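Local structure of putative mandelate racemase (2OX4) at residues C[57-62]-C[96-101]; C[76-81]-C[90-95]. The protein is a putative dehydratase of the enolase superfamily, related to mandelate racemase, that binds magnesium and probably acts as a lyase. All coordinates share one frame; numbering follows the deposited sequence. Where two conformers were deposited one is given.

Contact 1. Residues C[57-62]-C[96-101]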
# COMPACT_ATOMS: atom_id res chain seq x y z
N ASP C 57 0.10 -10.99 42.28
CA ASP C 57 -0.91 -9.95 42.10
C ASP C 57 -2.19 -10.48 41.46
O ASP C 57 -3.30 -10.13 41.89
CB ASP C 57 -0.34 -8.80 41.29
CG ASP C 57 0.62 -7.93 42.10
OD1 ASP C 57 0.65 -8.05 43.35
OD2 ASP C 57 1.35 -7.14 41.50
N TYR C 58 -2.03 -11.32 40.44
CA TYR C 58 -3.19 -11.90 39.76
C TYR C 58 -3.97 -12.83 40.68
O TYR C 58 -5.19 -12.97 40.54
CB TYR C 58 -2.80 -12.69 38.51
CG TYR C 58 -2.34 -11.87 37.32
CD1 TYR C 58 -1.82 -12.50 36.18
CD2 TYR C 58 -2.42 -10.47 37.32
CE1 TYR C 58 -1.39 -11.77 35.08
CE2 TYR C 58 -1.98 -9.74 36.22
CZ TYR C 58 -1.48 -10.38 35.11
OH TYR C 58 -1.05 -9.65 34.02
N ALA C 59 -3.26 -13.45 41.62
CA ALA C 59 -3.86 -14.45 42.53
C ALA C 59 -5.05 -13.88 43.28
O ALA C 59 -6.07 -14.56 43.46
CB ALA C 59 -2.80 -14.99 43.52
N ALA C 60 -4.96 -12.60 43.66
CA ALA C 60 -6.08 -11.91 44.30
C ALA C 60 -7.38 -11.90 43.49
O ALA C 60 -8.46 -11.91 44.07
CB ALA C 60 -5.68 -10.50 44.70
N LEU C 61 -7.27 -11.89 42.17
CA LEU C 61 -8.45 -11.85 41.29
C LEU C 61 -9.01 -13.25 41.05
O LEU C 61 -10.11 -13.39 40.50
CB LEU C 61 -8.10 -11.20 39.95
CG LEU C 61 -8.11 -9.66 39.83
CD1 LEU C 61 -7.26 -8.97 40.89
CD2 LEU C 61 -7.66 -9.26 38.44
N LEU C 62 -8.26 -14.28 41.43
CA LEU C 62 -8.57 -15.65 41.03
C LEU C 62 -9.17 -16.52 42.14
O LEU C 62 -9.88 -17.48 41.85
CB LEU C 62 -7.34 -16.33 40.44
CG LEU C 62 -6.86 -15.58 39.20
CD1 LEU C 62 -5.57 -16.18 38.66
CD2 LEU C 62 -7.95 -15.55 38.13
N SER C 96 -0.49 -16.86 31.45
CA SER C 96 -0.09 -18.17 30.92
C SER C 96 -0.05 -19.22 32.02
O SER C 96 -0.60 -20.32 31.86
CB SER C 96 1.30 -18.10 30.30
OG SER C 96 1.36 -17.19 29.21
N ALA C 97 0.62 -18.90 33.13
CA ALA C 97 0.90 -19.92 34.15
C ALA C 97 -0.40 -20.39 34.79
O ALA C 97 -0.63 -21.60 34.95
CB ALA C 97 1.90 -19.41 35.20
N PHE C 98 -1.27 -19.44 35.10
CA PHE C 98 -2.58 -19.76 35.62
C PHE C 98 -3.41 -20.58 34.64
O PHE C 98 -4.01 -21.59 35.03
CB PHE C 98 -3.31 -18.48 36.05
CG PHE C 98 -2.85 -17.97 37.39
CD1 PHE C 98 -2.22 -16.75 37.51
CD2 PHE C 98 -3.04 -18.75 38.53
CE1 PHE C 98 -1.80 -16.29 38.76
CE2 PHE C 98 -2.62 -18.30 39.79
CZ PHE C 98 -2.00 -17.08 39.90
N ASP C 99 -3.39 -20.20 33.37
CA ASP C 99 -4.16 -20.91 32.35
C ASP C 99 -3.76 -22.39 32.26
O ASP C 99 -4.62 -23.26 32.22
CB ASP C 99 -4.07 -20.19 30.99
CG ASP C 99 -4.96 -20.81 29.95
OD1 ASP C 99 -6.17 -20.49 29.90
OD2 ASP C 99 -4.44 -21.64 29.18
N ILE C 100 -2.45 -22.65 32.29
CA ILE C 100 -1.94 -24.02 32.26
C ILE C 100 -2.50 -24.82 33.46
O ILE C 100 -3.01 -25.94 33.30
CB ILE C 100 -0.38 -24.05 32.21
CG1 ILE C 100 0.13 -23.46 30.88
CG2 ILE C 100 0.15 -25.51 32.38
CD1 ILE C 100 1.64 -23.07 30.90
N ALA C 101 -2.44 -24.23 34.65
CA ALA C 101 -2.95 -24.88 35.87
C ALA C 101 -4.47 -25.14 35.81
O ALA C 101 -4.95 -26.19 36.28
CB ALA C 101 -2.60 -24.06 37.09
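Leu62 sets its CD1 methyl over the centre of one face of the Phe98 ring, 3.4 Å from the centroid and 9° off the ring normal, a CH-pi contact in which one methyl reaches all six ring carbons. The nearest is CG, 3.5 Å from Leu62 CD1. Farther out along the same ring, CE1 of Phe98 meets the CB of Tyr58 at 3.7 Å, and CZ ends against Ala59, 4.2 Å from its CA. Phe98 thus bridges a wide gap: the axes of segments 57-62 and 96-101 come no nearer than 11.5 Å and cross at -43°, so a long side chain has to span it. Its CB points toward 57-62, and a chi1 of -79°, with CG anti to the carbonyl carbon, carries the ring on in that direction. The phenol of Tyr58 leads away from this contact to a hydrogen bond between its OH and the carbonyl of Ile91. Val26, Val28 and Ile8 of the antiparallel sheet also touch the Phe98 side chain, placing the contact where two helices of the N-terminal capping domain pack on that sheet. Cutting Phe98 back to an alanine is likely to open a gap between the helices and leave the Leu62 methyl without its aromatic partner. With no hydrogen bond between the two segments, their hold on each other is apolar, resting on dispersion and one methyl-to-ring contact.

Contact 2. Residues C[76-81]-C[90-95]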
# COMPACT_ATOMS: atom_id res chain seq x y z
N LYS C 76 -10.77 -11.56 31.78
CA LYS C 76 -10.68 -10.77 33.02
C LYS C 76 -9.25 -10.30 33.31
O LYS C 76 -9.03 -9.12 33.55
CB LYS C 76 -11.24 -11.57 34.20
CG LYS C 76 -11.22 -10.85 35.56
CD LYS C 76 -11.72 -11.80 36.65
CE LYS C 76 -11.54 -11.22 38.04
NZ LYS C 76 -12.14 -12.12 39.08
N LEU C 77 -8.29 -11.22 33.29
CA LEU C 77 -6.88 -10.84 33.42
C LEU C 77 -6.40 -9.88 32.34
O LEU C 77 -5.56 -9.02 32.60
CB LEU C 77 -5.98 -12.07 33.51
CG LEU C 77 -6.27 -12.90 34.78
CD1 LEU C 77 -5.37 -14.14 34.85
CD2 LEU C 77 -6.10 -12.04 36.07
N PHE C 78 -6.96 -10.01 31.13
CA PHE C 78 -6.61 -9.14 30.00
C PHE C 78 -7.22 -7.73 30.21
O PHE C 78 -6.53 -6.72 30.02
CB PHE C 78 -7.08 -9.80 28.70
CG PHE C 78 -6.74 -9.02 27.43
CD1 PHE C 78 -5.45 -8.54 27.20
CD2 PHE C 78 -7.71 -8.82 26.45
CE1 PHE C 78 -5.15 -7.83 26.02
CE2 PHE C 78 -7.41 -8.12 25.27
CZ PHE C 78 -6.13 -7.63 25.07
N LYS C 79 -8.49 -7.68 30.61
CA LYS C 79 -9.30 -6.44 30.55
C LYS C 79 -9.46 -5.71 31.89
O LYS C 79 -9.79 -4.51 31.91
CB LYS C 79 -10.68 -6.72 29.95
CG LYS C 79 -10.66 -7.06 28.45
CD LYS C 79 -10.21 -5.87 27.60
CE LYS C 79 -10.35 -6.17 26.11
NZ LYS C 79 -11.75 -6.56 25.70
N LYS C 80 -9.26 -6.43 32.99
CA LYS C 80 -9.61 -5.87 34.30
C LYS C 80 -8.42 -5.57 35.21
O LYS C 80 -8.59 -5.10 36.34
CB LYS C 80 -10.63 -6.78 35.02
CG LYS C 80 -11.98 -6.89 34.30
CD LYS C 80 -12.63 -5.53 34.15
CE LYS C 80 -14.11 -5.63 33.79
NZ LYS C 80 -14.71 -4.27 33.66
N THR C 81 -7.21 -5.83 34.72
CA THR C 81 -5.97 -5.58 35.47
C THR C 81 -5.38 -4.22 35.12
O THR C 81 -4.42 -3.76 35.77
CB THR C 81 -4.92 -6.67 35.16
OG1 THR C 81 -4.71 -6.76 33.74
CG2 THR C 81 -5.36 -8.03 35.71
N VAL C 90 5.98 -10.11 31.00
CA VAL C 90 5.63 -10.51 32.36
C VAL C 90 4.11 -10.60 32.49
O VAL C 90 3.58 -11.57 33.04
CB VAL C 90 6.23 -9.52 33.39
CG1 VAL C 90 5.78 -9.88 34.81
CG2 VAL C 90 7.76 -9.51 33.30
N ILE C 91 3.41 -9.59 31.95
CA ILE C 91 1.94 -9.53 31.97
C ILE C 91 1.37 -10.83 31.42
O ILE C 91 0.56 -11.49 32.09
CB ILE C 91 1.41 -8.30 31.17
CG1 ILE C 91 1.85 -6.98 31.83
CG2 ILE C 91 -0.11 -8.38 30.95
CD1 ILE C 91 1.49 -6.84 33.31
N PHE C 92 1.83 -11.25 30.24
CA PHE C 92 1.30 -12.47 29.60
C PHE C 92 1.79 -13.78 30.24
O PHE C 92 1.05 -14.77 30.26
CB PHE C 92 1.48 -12.45 28.08
CG PHE C 92 0.48 -11.57 27.36
CD1 PHE C 92 0.92 -10.52 26.57
CD2 PHE C 92 -0.89 -11.78 27.51
CE1 PHE C 92 -0.01 -9.69 25.92
CE2 PHE C 92 -1.82 -10.97 26.86
CZ PHE C 92 -1.38 -9.93 26.07
N SER C 93 2.98 -13.76 30.83
CA SER C 93 3.49 -14.92 31.59
C SER C 93 2.58 -15.27 32.76
O SER C 93 2.38 -16.45 33.07
CB SER C 93 4.90 -14.65 32.13
OG SER C 93 5.86 -14.65 31.09
N GLY C 94 2.04 -14.25 33.42
CA GLY C 94 1.14 -14.45 34.56
C GLY C 94 -0.17 -15.09 34.13
O GLY C 94 -0.63 -16.05 34.74
N ILE C 95 -0.77 -14.56 33.07
CA ILE C 95 -1.95 -15.19 32.47
C ILE C 95 -1.66 -16.64 32.07
O ILE C 95 -2.45 -17.54 32.38
CB ILE C 95 -2.48 -14.36 31.27
CG1 ILE C 95 -2.78 -12.93 31.71
CG2 ILE C 95 -3.74 -15.00 30.72
CD1 ILE C 95 -3.46 -12.03 30.60
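Thr81 OG1 donates a 2.7 Å hydrogen bond to the carbonyl O of Leu77, arriving at a C=O...donor angle of 154° and tilted 24° from the carbonyl plane. The same OG1 also hydrogen-bonds to the backbone N of Gly84, so this buried hydroxyl ties the last turn of helix 70-79 to the loop that follows. The Leu77 side chain points toward helix 89-110, and its CB lies 3.8 Å from Ile95 CG1, with Ile95 CD1 equally near. Ile95 holds CG1 anti to its own carbonyl carbon (chi1 -57°) and extends CD1 beyond it, which takes that methyl past the Leu77 CB to within 4.1 Å of the backbone N of Phe78. One branch of the isoleucine therefore packs against side chain and main chain together. A second, looser meeting lies beside it: CE1 of Phe78 approaches the edge of the Phe92 ring, 4.3 Å from CZ and near that ring's plane. Phe78 also meets the ring of Trp273, and Trp74 touches both Phe92 and Ile95. Leu247 of a second subunit packs on Phe78 as well, so Phe78 also takes part in packing between subunits. Between the two helices the contact is wholly apolar; the polar bonding of Thr81 stays on its own side, where it satisfies a buried hydroxyl and, within 76-81, ties it to the Leu77 carbonyl near the end of helix 70-79.

How the contacts relate
From the N terminus the chain runs through three strands of the antiparallel sheet into helix 48-62, then helix 70-79, and then the long helix 89-110. Contact 1 closes the wider loop, from 57-62 to 96-101; contact 2 closes a short one, from 76-81 to 90-95, lying wholly within it. Both land on successive turns of helix 89-110, with centres 8 Å apart, so helix 89-110 packs against both earlier helices of the N-terminal domain. A polar link joins the contacts directly: Leu61 O lies 2.8 Å from Lys76 NZ, a probable hydrogen bond between the two shorter helices. Both contacts also reach a second subunit.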